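Local coordinates for protein prolyl-ACP dehydrogenase (Oscillatoria sp., PDB 4IRN) that oxidises the prolyl group carried on an acyl carrier protein, using bound FAD, in the biosynthesis of the cyanotoxin anatoxin-a, at residues A[161-166]-A[191-196]; A[197-202]-A[243-248]; A[176-181]-A[205-210]; A[184-189]-A[251-256]. One frame throughout, in Å; residues are numbered along the deposited sequence.

Contact 1 (A[161-166]-A[191-196]). With FAD (flavin-adenine dinucleotide), chain I.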
# COMPACT_ATOMS: atom_id res chain seq x y z
N ALA A 161 22.38 -16.45 -22.54
CA ALA A 161 21.26 -16.37 -23.49
C ALA A 161 20.31 -17.54 -23.32
O ALA A 161 20.59 -18.66 -23.76
CB ALA A 161 21.77 -16.28 -24.92
N ALA A 162 19.19 -17.28 -22.60
CA ALA A 162 18.15 -18.26 -22.29
C ALA A 162 16.79 -17.83 -22.77
O ALA A 162 16.11 -18.63 -23.40
CB ALA A 162 18.12 -18.54 -20.81
N THR A 163 16.39 -16.57 -22.50
CA THR A 163 15.07 -16.02 -22.88
C THR A 163 14.85 -15.94 -24.40
O THR A 163 15.81 -15.74 -25.14
CB THR A 163 14.82 -14.68 -22.17
OG1 THR A 163 13.44 -14.33 -22.27
CG2 THR A 163 15.63 -13.55 -22.75
N GLU A 164 13.60 -16.08 -24.85
CA GLU A 164 13.15 -16.03 -26.25
C GLU A 164 11.81 -15.25 -26.38
O GLU A 164 11.10 -15.15 -25.38
CB GLU A 164 12.93 -17.46 -26.78
CG GLU A 164 14.16 -18.34 -26.74
CD GLU A 164 14.00 -19.71 -27.36
OE1 GLU A 164 14.92 -20.54 -27.18
OE2 GLU A 164 12.97 -19.96 -28.02
N PRO A 165 11.42 -14.75 -27.57
CA PRO A 165 10.13 -14.03 -27.69
C PRO A 165 8.88 -14.78 -27.22
O PRO A 165 7.96 -14.13 -26.73
CB PRO A 165 10.04 -13.68 -29.17
CG PRO A 165 11.04 -14.53 -29.83
CD PRO A 165 12.14 -14.75 -28.85
N GLN A 166 8.87 -16.12 -27.31
CA GLN A 166 7.75 -16.98 -26.89
C GLN A 166 8.07 -17.72 -25.59
O GLN A 166 7.27 -18.54 -25.14
CB GLN A 166 7.39 -18.00 -28.00
CG GLN A 166 6.87 -17.39 -29.30
CD GLN A 166 7.96 -17.00 -30.28
OE1 GLN A 166 9.16 -17.23 -30.06
NE2 GLN A 166 7.56 -16.41 -31.41
N LYS A 191 17.25 -15.59 -29.58
CA LYS A 191 17.26 -15.20 -28.18
C LYS A 191 17.19 -13.69 -28.08
O LYS A 191 18.10 -13.02 -28.59
CB LYS A 191 18.53 -15.69 -27.44
CG LYS A 191 18.77 -17.20 -27.44
CD LYS A 191 17.92 -17.94 -26.45
CE LYS A 191 18.21 -19.42 -26.41
NZ LYS A 191 17.25 -20.12 -25.50
N HIS A 192 16.12 -13.17 -27.48
CA HIS A 192 16.04 -11.75 -27.27
C HIS A 192 16.59 -11.43 -25.88
O HIS A 192 16.71 -12.35 -25.07
CB HIS A 192 14.64 -11.18 -27.57
CG HIS A 192 13.50 -11.53 -26.64
ND1 HIS A 192 13.70 -12.31 -25.51
CD2 HIS A 192 12.21 -11.16 -26.68
CE1 HIS A 192 12.52 -12.38 -24.92
NE2 HIS A 192 11.58 -11.71 -25.59
N TYR A 193 17.03 -10.18 -25.65
CA TYR A 193 17.66 -9.73 -24.40
C TYR A 193 18.88 -10.58 -23.99
O TYR A 193 18.74 -11.57 -23.26
CB TYR A 193 16.67 -9.59 -23.21
CG TYR A 193 15.35 -8.94 -23.57
CD1 TYR A 193 15.29 -7.60 -23.94
CD2 TYR A 193 14.16 -9.65 -23.53
CE1 TYR A 193 14.09 -7.00 -24.29
CE2 TYR A 193 12.94 -9.06 -23.86
CZ TYR A 193 12.91 -7.73 -24.23
OH TYR A 193 11.71 -7.14 -24.56
N VAL A 194 20.08 -10.22 -24.48
CA VAL A 194 21.31 -10.95 -24.15
C VAL A 194 22.32 -9.93 -23.58
O VAL A 194 23.07 -9.32 -24.33
CB VAL A 194 21.88 -11.78 -25.35
CG1 VAL A 194 23.09 -12.60 -24.93
CG2 VAL A 194 20.81 -12.68 -25.96
N THR A 195 22.31 -9.75 -22.24
CA THR A 195 23.22 -8.81 -21.55
C THR A 195 24.67 -9.13 -21.91
O THR A 195 25.06 -10.30 -21.87
CB THR A 195 22.95 -8.78 -20.03
OG1 THR A 195 21.58 -8.48 -19.80
CG2 THR A 195 23.82 -7.77 -19.30
N ASN A 196 25.44 -8.09 -22.33
CA ASN A 196 26.85 -8.16 -22.73
C ASN A 196 27.12 -8.77 -24.12
O ASN A 196 28.28 -8.85 -24.53
CB ASN A 196 27.74 -8.82 -21.64
CG ASN A 196 27.66 -8.17 -20.27
OD1 ASN A 196 27.57 -6.94 -20.14
ND2 ASN A 196 27.73 -8.99 -19.22
PA FAD I . 6.59 -12.24 -20.18
O1A FAD I . 7.33 -13.40 -19.66
O2A FAD I . 6.17 -12.13 -21.64
O5B FAD I . 5.22 -12.08 -19.40
C5B FAD I . 4.38 -10.95 -19.64
C4B FAD I . 3.80 -10.51 -18.33
O4B FAD I . 2.88 -11.50 -17.86
C3B FAD I . 4.82 -10.24 -17.22
O3B FAD I . 4.73 -8.89 -16.81
C2B FAD I . 4.48 -11.23 -16.09
O2B FAD I . 4.26 -10.52 -14.88
C1B FAD I . 3.15 -11.87 -16.51
N9A FAD I . 3.13 -13.32 -16.41
C8A FAD I . 3.67 -14.22 -17.29
N7A FAD I . 3.55 -15.47 -16.92
C5A FAD I . 2.88 -15.40 -15.71
C6A FAD I . 2.46 -16.39 -14.78
N6A FAD I . 2.65 -17.70 -14.96
N1A FAD I . 1.83 -15.97 -13.66
C2A FAD I . 1.64 -14.66 -13.49
N3A FAD I . 1.98 -13.65 -14.29
C4A FAD I . 2.61 -14.08 -15.38
N1 FAD I . 17.31 -13.03 -20.37
C2 FAD I . 18.36 -13.87 -20.66
O2 FAD I . 18.16 -15.05 -20.95
N3 FAD I . 19.67 -13.38 -20.66
C4 FAD I . 20.04 -12.09 -20.39
O4 FAD I . 21.23 -11.77 -20.42
C4X FAD I . 18.92 -11.19 -20.09
N5 FAD I . 19.19 -9.93 -19.85
C5X FAD I . 18.12 -9.06 -19.63
C6 FAD I . 18.39 -7.72 -19.38
C7 FAD I . 17.36 -6.81 -19.13
C7M FAD I . 17.70 -5.38 -18.77
C8 FAD I . 16.02 -7.25 -19.16
C8M FAD I . 14.88 -6.31 -18.89
C9 FAD I . 15.75 -8.58 -19.43
C9A FAD I . 16.77 -9.51 -19.66
N10 FAD I . 16.52 -10.89 -19.92
C10 FAD I . 17.57 -11.75 -20.12
C1' FAD I . 15.12 -11.35 -20.06
C2' FAD I . 14.39 -11.22 -18.73
O2' FAD I . 14.74 -12.27 -17.84
C3' FAD I . 12.88 -11.13 -18.95
O3' FAD I . 12.42 -9.84 -18.57
C4' FAD I . 12.07 -12.20 -18.22
O4' FAD I . 12.49 -13.50 -18.63
C5' FAD I . 10.57 -12.01 -18.35
O5' FAD I . 10.15 -12.22 -19.70
P FAD I . 9.22 -11.14 -20.44
O1P FAD I . 9.61 -9.75 -20.09
O2P FAD I . 9.39 -11.68 -21.83
O3P FAD I . 7.68 -11.06 -20.00
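Lys-191 places CG beside its backbone N (chi1 -58°) and bends at chi2 (-78°), carrying its extended tail across the 161-166 loop, while His-192 has CG between the backbone N and the carbonyl carbon (chi1 69°), which lays its ring against Glu-164 and Pro-165. Lys-191 NZ donates to Ala-162 O at 2.8 Å from above the carbonyl plane, and forms a salt bridge with Glu-164 OE1 at 2.9 Å on the anti lone pair. Phe-206 O is a further acceptor of NZ, and Thr-176 and Lys-175 bond the carboxylate, so this buried ion pair is well supplied with partners. The His-192 ring is sandwiched: over one face lie the Glu-164 carbonyl carbon and Pro-165, whose CD makes a CH-pi contact 4.2 Å from the ring centroid, and Tyr-193 CE2 sits over the other. Thr-163 OG1, hydrogen-bonded to Ala-167 O, meets the edge in plane, 3.4 Å from His-192 CE1. Ala-161 CB touches both Val-194 methyls, CG1 and CG2, each at 3.9 Å. Together the loops clasp the flavin's polar side. Ala-162 N donates to FAD O2, and Thr-163 N donates to the same oxygen at 2.8 Å, an arrangement that would probably stabilise negative charge on the reduced ring; Thr-195 N reaches O4, and Thr-195 OG1 donates to N5 at 2.8 Å. Helix 118-138 packs on Thr-195, Ala-377 of the second subunit touches Tyr-193, and backbone bonds tie Ala-161 to strand 202-208 and Lys-191 to strand 249-257.

Contact 2 (A[197-202]-A[243-248])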
# COMPACT_ATOMS: atom_id res chain seq x y z
N GLY A 197 26.06 -9.17 -24.82
CA GLY A 197 26.11 -9.81 -26.14
C GLY A 197 27.06 -9.18 -27.15
O GLY A 197 27.85 -9.89 -27.77
N THR A 198 26.98 -7.85 -27.32
CA THR A 198 27.81 -7.10 -28.27
C THR A 198 29.32 -7.01 -27.90
O THR A 198 30.13 -6.61 -28.73
CB THR A 198 27.20 -5.72 -28.56
OG1 THR A 198 26.64 -5.17 -27.36
CG2 THR A 198 26.13 -5.77 -29.64
N ILE A 199 29.68 -7.36 -26.66
CA ILE A 199 31.07 -7.34 -26.17
C ILE A 199 31.54 -8.69 -25.58
O ILE A 199 32.68 -8.79 -25.16
CB ILE A 199 31.31 -6.18 -25.18
CG1 ILE A 199 30.37 -6.31 -23.97
CG2 ILE A 199 31.14 -4.83 -25.86
CD1 ILE A 199 30.74 -5.53 -22.77
N ALA A 200 30.66 -9.71 -25.56
CA ALA A 200 30.97 -11.04 -25.02
C ALA A 200 31.90 -11.85 -25.89
O ALA A 200 31.84 -11.77 -27.12
CB ALA A 200 29.70 -11.83 -24.77
N ASP A 201 32.75 -12.66 -25.24
CA ASP A 201 33.71 -13.55 -25.88
C ASP A 201 33.22 -15.00 -25.79
O ASP A 201 33.57 -15.81 -26.65
CB ASP A 201 35.10 -13.39 -25.24
CG ASP A 201 35.68 -12.01 -25.42
OD1 ASP A 201 36.09 -11.68 -26.56
OD2 ASP A 201 35.69 -11.23 -24.44
N LEU A 202 32.39 -15.31 -24.77
CA LEU A 202 31.78 -16.62 -24.56
C LEU A 202 30.27 -16.49 -24.27
O LEU A 202 29.86 -15.63 -23.48
CB LEU A 202 32.51 -17.40 -23.44
CG LEU A 202 32.12 -18.88 -23.22
CD1 LEU A 202 32.62 -19.78 -24.37
CD2 LEU A 202 32.64 -19.38 -21.90
N THR A 243 24.16 1.96 -19.70
CA THR A 243 25.60 1.74 -19.73
C THR A 243 25.91 0.23 -19.78
O THR A 243 27.06 -0.17 -19.64
CB THR A 243 26.29 2.51 -18.60
OG1 THR A 243 25.75 2.06 -17.37
CG2 THR A 243 26.10 4.02 -18.73
N ALA A 244 24.86 -0.60 -19.99
CA ALA A 244 24.95 -2.05 -20.13
C ALA A 244 24.37 -2.41 -21.49
O ALA A 244 23.26 -1.99 -21.82
CB ALA A 244 24.17 -2.75 -19.02
N GLU A 245 25.15 -3.13 -22.30
CA GLU A 245 24.76 -3.51 -23.66
C GLU A 245 23.86 -4.75 -23.71
O GLU A 245 24.27 -5.84 -23.31
CB GLU A 245 25.99 -3.64 -24.56
CG GLU A 245 26.54 -2.29 -24.99
CD GLU A 245 27.83 -2.28 -25.79
OE1 GLU A 245 28.25 -3.35 -26.28
OE2 GLU A 245 28.42 -1.19 -25.93
N VAL A 246 22.61 -4.56 -24.17
CA VAL A 246 21.62 -5.64 -24.26
C VAL A 246 21.04 -5.79 -25.70
O VAL A 246 19.95 -5.28 -26.01
CB VAL A 246 20.52 -5.58 -23.15
CG1 VAL A 246 19.64 -6.83 -23.18
CG2 VAL A 246 21.14 -5.40 -21.77
N PRO A 247 21.75 -6.52 -26.60
CA PRO A 247 21.23 -6.74 -27.96
C PRO A 247 20.40 -8.03 -28.07
O PRO A 247 20.15 -8.71 -27.07
CB PRO A 247 22.52 -6.85 -28.77
CG PRO A 247 23.47 -7.54 -27.84
CD PRO A 247 23.08 -7.15 -26.43
N GLU A 248 19.98 -8.37 -29.29
CA GLU A 248 19.31 -9.64 -29.57
C GLU A 248 20.35 -10.57 -30.15
O GLU A 248 21.38 -10.12 -30.63
CB GLU A 248 18.23 -9.46 -30.63
CG GLU A 248 16.92 -8.85 -30.16
CD GLU A 248 16.05 -8.40 -31.31
OE1 GLU A 248 16.25 -8.85 -32.45
OE2 GLU A 248 15.09 -7.64 -31.05
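Glu-245 comes first along 243-248 to touch Thr-198 and Ile-199. With CG beside its backbone N (chi1 -77°) and the chain extended beyond, it crosses both side chains at about a right angle. Thr-198 OG1 donates to Glu-245 OE1 at 2.7 Å, arriving on the anti side of the carboxylate but 32° out of its plane. This one oxygen touches both the hydroxyl and, at 3.3 Å, the Ile-199 CG2 methyl. Val-246 turns away from 197-202 and packs on Thr-195, a residue that binds FAD. Pro-247 turns back: its CG lies 3.6 Å from Thr-198 N and 3.7 Å from Thr-198 CG2, the two side chains sliding past each other in opposite directions. With no side chain at Gly-197, the proline ring also approaches the main chain there, CG being 3.9 Å from Gly-197 CA. Thr-198 thus divides its work, hydroxyl to the acid and methyl to the proline. Chemically, a single hydrogen bond from a hydroxyl to a carboxylate that is probably ionised and a small apolar patch join two loops of the middle domain, and Glu-245 finds no opposite charge in 197-202.

Contact 3 (A[176-181]-A[205-210])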
# COMPACT_ATOMS: atom_id res chain seq x y z
N THR A 176 14.77 -22.87 -29.29
CA THR A 176 16.15 -23.02 -29.77
C THR A 176 16.56 -24.49 -29.73
O THR A 176 16.68 -25.07 -28.65
CB THR A 176 17.15 -22.07 -29.04
OG1 THR A 176 16.74 -20.72 -29.25
CG2 THR A 176 18.58 -22.22 -29.53
N THR A 177 16.69 -25.10 -30.91
CA THR A 177 17.02 -26.51 -31.05
C THR A 177 18.50 -26.75 -31.24
O THR A 177 19.19 -25.91 -31.82
CB THR A 177 16.20 -27.19 -32.16
OG1 THR A 177 16.32 -26.46 -33.39
CG2 THR A 177 14.75 -27.37 -31.78
N ALA A 178 18.99 -27.90 -30.74
CA ALA A 178 20.37 -28.35 -30.87
C ALA A 178 20.37 -29.78 -31.43
O ALA A 178 20.04 -30.73 -30.70
CB ALA A 178 21.06 -28.30 -29.52
N GLN A 179 20.64 -29.90 -32.75
CA GLN A 179 20.68 -31.19 -33.43
C GLN A 179 22.10 -31.75 -33.52
O GLN A 179 22.99 -31.10 -34.07
CB GLN A 179 19.98 -31.15 -34.80
CG GLN A 179 18.45 -31.37 -34.73
CD GLN A 179 18.06 -32.68 -34.08
OE1 GLN A 179 18.52 -33.77 -34.46
NE2 GLN A 179 17.19 -32.62 -33.07
N LYS A 180 22.31 -32.95 -32.95
CA LYS A 180 23.58 -33.68 -32.92
C LYS A 180 23.98 -34.25 -34.30
O LYS A 180 23.12 -34.71 -35.04
CB LYS A 180 23.51 -34.79 -31.85
CG LYS A 180 24.85 -35.27 -31.35
CD LYS A 180 24.73 -36.27 -30.24
CE LYS A 180 26.09 -36.46 -29.61
NZ LYS A 180 26.09 -37.38 -28.46
N ASP A 181 25.28 -34.20 -34.61
CA ASP A 181 25.87 -34.73 -35.85
C ASP A 181 27.24 -35.35 -35.51
O ASP A 181 28.30 -34.82 -35.85
CB ASP A 181 25.97 -33.63 -36.92
CG ASP A 181 26.32 -34.12 -38.32
OD1 ASP A 181 26.02 -35.30 -38.63
OD2 ASP A 181 26.83 -33.31 -39.11
N ILE A 205 24.46 -20.65 -23.73
CA ILE A 205 23.20 -20.82 -24.45
C ILE A 205 22.37 -22.02 -23.98
O ILE A 205 22.88 -23.13 -23.90
CB ILE A 205 23.44 -20.80 -25.98
CG1 ILE A 205 24.33 -19.58 -26.36
CG2 ILE A 205 22.14 -20.90 -26.78
CD1 ILE A 205 24.17 -18.93 -27.68
N PHE A 206 21.08 -21.77 -23.72
CA PHE A 206 20.10 -22.77 -23.29
C PHE A 206 19.28 -23.19 -24.49
O PHE A 206 18.55 -22.38 -25.06
CB PHE A 206 19.25 -22.23 -22.12
CG PHE A 206 20.04 -22.21 -20.83
CD1 PHE A 206 20.83 -21.11 -20.49
CD2 PHE A 206 20.00 -23.28 -19.96
CE1 PHE A 206 21.59 -21.10 -19.32
CE2 PHE A 206 20.75 -23.27 -18.77
CZ PHE A 206 21.54 -22.18 -18.46
N ALA A 207 19.45 -24.44 -24.93
CA ALA A 207 18.78 -25.02 -26.10
C ALA A 207 18.10 -26.36 -25.77
O ALA A 207 18.18 -26.82 -24.63
CB ALA A 207 19.78 -25.19 -27.24
N THR A 208 17.42 -26.98 -26.76
CA THR A 208 16.74 -28.27 -26.59
C THR A 208 17.19 -29.30 -27.63
O THR A 208 17.30 -28.97 -28.82
CB THR A 208 15.21 -28.10 -26.43
OG1 THR A 208 14.62 -29.36 -26.09
CG2 THR A 208 14.53 -27.51 -27.67
N ILE A 209 17.48 -30.53 -27.18
CA ILE A 209 17.88 -31.62 -28.09
C ILE A 209 16.67 -32.16 -28.86
O ILE A 209 16.80 -32.56 -30.02
CB ILE A 209 18.71 -32.74 -27.39
CG1 ILE A 209 18.02 -33.24 -26.10
CG2 ILE A 209 20.13 -32.26 -27.14
CD1 ILE A 209 18.33 -34.66 -25.71
N ASP A 210 15.48 -32.14 -28.20
CA ASP A 210 14.19 -32.55 -28.75
C ASP A 210 13.07 -31.78 -28.05
O ASP A 210 12.86 -31.97 -26.85
CB ASP A 210 13.98 -34.07 -28.63
CG ASP A 210 12.77 -34.64 -29.37
OD1 ASP A 210 12.20 -33.92 -30.24
OD2 ASP A 210 12.40 -35.79 -29.09
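Two backbone hydrogen bonds grip Thr-208 between Thr-176 and Ala-178: Thr-208 N donates to Thr-176 O, nearly along the C=O axis, and Ala-178 N donates to Thr-208 O, each at 2.8 Å. They form a lone beta bridge between Thr-177 and Thr-208. Strands 177-181 and 205-208 cross at 68°, with axes 4.8 Å apart at closest approach, and the bridge does not grow into a longer pairing. Weaker CA-H...O contacts supplement it: Thr-177 CA approaches Thr-208 O at 3.3 Å, and Ile-209 CA points its hydrogen almost straight at Ala-178 O, 3.5 Å away. The apolar contacts use small groups. Ala-178 CB meets Ala-207 CB at 4.1 Å, and Thr-176 CG2 touches the same Ala-207 methyl at 3.9 Å. Thr-177 and Thr-208 meet through their CG2 methyls, 4.1 Å apart. The torsion of Thr-176 (chi1 -59°) sets its methyl anti to the backbone N, toward Ala-207, and turns its hydroxyl to Glu-164 OE1. On the other side of strand 202-208, Phe-206 points away from 176-181, its ring meeting His-160 and standing edge-to-face with Phe-272. Phe-221 and Leu-187 cover both Ala-178 and Ala-207. The contact thus lies where edge strand 177-181 of one sheet of the acyl-CoA dehydrogenase middle domain bridges strand 202-208 of the other. Paired main-chain polar atoms are satisfied within the bridge, while the small alanine and threonine methyls fill the angle beside it.

Contact 4 (A[184-189]-A[251-256])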
# COMPACT_ATOMS: atom_id res chain seq x y z
N LYS A 184 29.48 -33.18 -32.90
CA LYS A 184 29.05 -31.79 -32.88
C LYS A 184 27.54 -31.61 -32.74
O LYS A 184 26.81 -32.60 -32.75
CB LYS A 184 29.61 -31.02 -34.10
CG LYS A 184 29.14 -31.55 -35.44
CD LYS A 184 29.78 -30.80 -36.60
CE LYS A 184 29.37 -31.48 -37.89
NZ LYS A 184 29.56 -30.68 -39.13
N TYR A 185 27.09 -30.35 -32.59
CA TYR A 185 25.69 -29.96 -32.45
C TYR A 185 25.39 -28.78 -33.36
O TYR A 185 26.20 -27.85 -33.46
CB TYR A 185 25.36 -29.58 -31.00
CG TYR A 185 25.27 -30.74 -30.03
CD1 TYR A 185 26.38 -31.17 -29.32
CD2 TYR A 185 24.05 -31.36 -29.78
CE1 TYR A 185 26.29 -32.21 -28.40
CE2 TYR A 185 23.95 -32.41 -28.86
CZ TYR A 185 25.07 -32.83 -28.17
OH TYR A 185 24.99 -33.85 -27.26
N ILE A 186 24.22 -28.79 -34.01
CA ILE A 186 23.78 -27.72 -34.90
C ILE A 186 22.69 -26.94 -34.17
O ILE A 186 21.60 -27.46 -33.93
CB ILE A 186 23.29 -28.22 -36.28
CG1 ILE A 186 24.12 -29.38 -36.90
CG2 ILE A 186 22.92 -27.07 -37.22
CD1 ILE A 186 25.59 -29.27 -37.18
N LEU A 187 23.01 -25.68 -33.80
CA LEU A 187 22.09 -24.81 -33.07
C LEU A 187 21.38 -23.80 -33.96
O LEU A 187 22.00 -23.11 -34.77
CB LEU A 187 22.79 -24.11 -31.90
CG LEU A 187 22.77 -24.87 -30.57
CD1 LEU A 187 23.89 -25.90 -30.50
CD2 LEU A 187 22.89 -23.90 -29.41
N ASN A 188 20.05 -23.73 -33.80
CA ASN A 188 19.16 -22.83 -34.53
C ASN A 188 18.11 -22.26 -33.58
O ASN A 188 17.51 -23.01 -32.81
CB ASN A 188 18.50 -23.55 -35.71
CG ASN A 188 19.40 -23.71 -36.90
OD1 ASN A 188 19.56 -22.79 -37.70
ND2 ASN A 188 19.99 -24.89 -37.05
N GLY A 189 17.93 -20.95 -33.61
CA GLY A 189 16.98 -20.25 -32.75
C GLY A 189 17.20 -18.75 -32.64
O GLY A 189 18.08 -18.19 -33.30
N LEU A 251 20.77 -17.55 -33.98
CA LEU A 251 21.64 -18.68 -34.29
C LEU A 251 21.16 -19.33 -35.58
O LEU A 251 20.01 -19.78 -35.65
CB LEU A 251 21.67 -19.71 -33.14
CG LEU A 251 22.14 -19.18 -31.79
CD1 LEU A 251 21.30 -19.74 -30.68
CD2 LEU A 251 23.59 -19.51 -31.56
N GLU A 252 22.02 -19.31 -36.62
CA GLU A 252 21.73 -19.89 -37.92
C GLU A 252 22.74 -20.99 -38.25
O GLU A 252 23.81 -20.69 -38.76
CB GLU A 252 21.66 -18.79 -39.01
CG GLU A 252 20.22 -18.40 -39.38
CD GLU A 252 19.34 -19.50 -39.93
OE1 GLU A 252 19.69 -20.08 -40.98
OE2 GLU A 252 18.27 -19.76 -39.33
N ASN A 253 22.39 -22.25 -37.91
CA ASN A 253 23.24 -23.45 -38.11
C ASN A 253 24.61 -23.29 -37.44
O ASN A 253 25.65 -23.59 -38.03
CB ASN A 253 23.34 -23.88 -39.58
CG ASN A 253 22.01 -24.22 -40.18
OD1 ASN A 253 21.41 -25.27 -39.89
ND2 ASN A 253 21.50 -23.34 -41.04
N CYS A 254 24.58 -22.80 -36.21
CA CYS A 254 25.74 -22.57 -35.37
C CYS A 254 26.29 -23.91 -34.87
O CYS A 254 25.61 -24.61 -34.12
CB CYS A 254 25.36 -21.64 -34.22
SG CYS A 254 26.74 -20.70 -33.53
N GLU A 255 27.50 -24.29 -35.34
CA GLU A 255 28.15 -25.54 -34.95
C GLU A 255 28.96 -25.40 -33.67
O GLU A 255 29.74 -24.46 -33.54
CB GLU A 255 29.03 -26.10 -36.08
CG GLU A 255 28.25 -26.83 -37.16
CD GLU A 255 29.08 -27.53 -38.20
OE1 GLU A 255 30.30 -27.26 -38.30
OE2 GLU A 255 28.49 -28.33 -38.96
N VAL A 256 28.80 -26.37 -32.76
CA VAL A 256 29.51 -26.44 -31.49
C VAL A 256 29.88 -27.90 -31.15
O VAL A 256 29.08 -28.81 -31.35
CB VAL A 256 28.76 -25.69 -30.34
CG1 VAL A 256 27.46 -26.38 -29.94
CG2 VAL A 256 29.66 -25.48 -29.14
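The amides of Asn-188 and Asn-253 meet with their planes 78° apart. Asn-188 ND2 donates within its own amide plane to Asn-253 OD1 at 3.2 Å, approaching from above the acceptor's plane; Asn-188 OD1 takes Asn-253 N at 2.9 Å, again from above its carbonyl plane. Gripped at both ends, the Asn-188 amide has its rotation fixed. Val-256 O lies at the edge of the Tyr-185 ring, whose OH bonds to Glu-265 and Arg-261. The Glu-255 carboxylate is met from above: Lys-184 NZ forms a salt bridge to OE2 at 2.6 Å, 47° out of plane. Ile-186 runs alongside Glu-255, CD1 to CG 3.6 Å. On the opposite face of the sheet from Ile-186 and Glu-255, Leu-187 CD1 packs on Val-256 CG1 at 3.6 Å. Reciprocal backbone bonds join Tyr-185 with Val-256, Leu-187 with Cys-254 and Gly-189 with Leu-251, all antiparallel hydrogen-bonded pairs. Between the last two the register slips by one residue: Asn-253, with positive phi (55°), and Cys-254 both oppose Leu-187, a G1 beta bulge. Strand 177-181 flanks 184-191 on its far side, and 230-232 flanks 249-257. Leu-187 and Val-256 pack on Phe-221 and Ile-223 of strand 218-224, while Leu-251 meets Ile-205 of strand 202-208, across the sheet interface.

All four contacts lie in the middle domain, and only contact 1 touches the flavin directly. Contact 2 adjoins it, centres 11 Å apart, through two probable backbone bonds, Asn-196 N to Glu-245 O and Val-194 N to Pro-247 O. Contact 3 joins contact 1 through the buried ion pair, with Lys-191 NZ 2.6 Å from Phe-206 O and Glu-164 OE1 2.8 Å from Thr-176 OG1. Contacts 3 and 4 are closest, centres 8 Å apart, sharing the sheet in which strands 177-181 and 184-191 are neighbours. In contact 4, the Leu-251 side chain remains about 11 Å from the FAD.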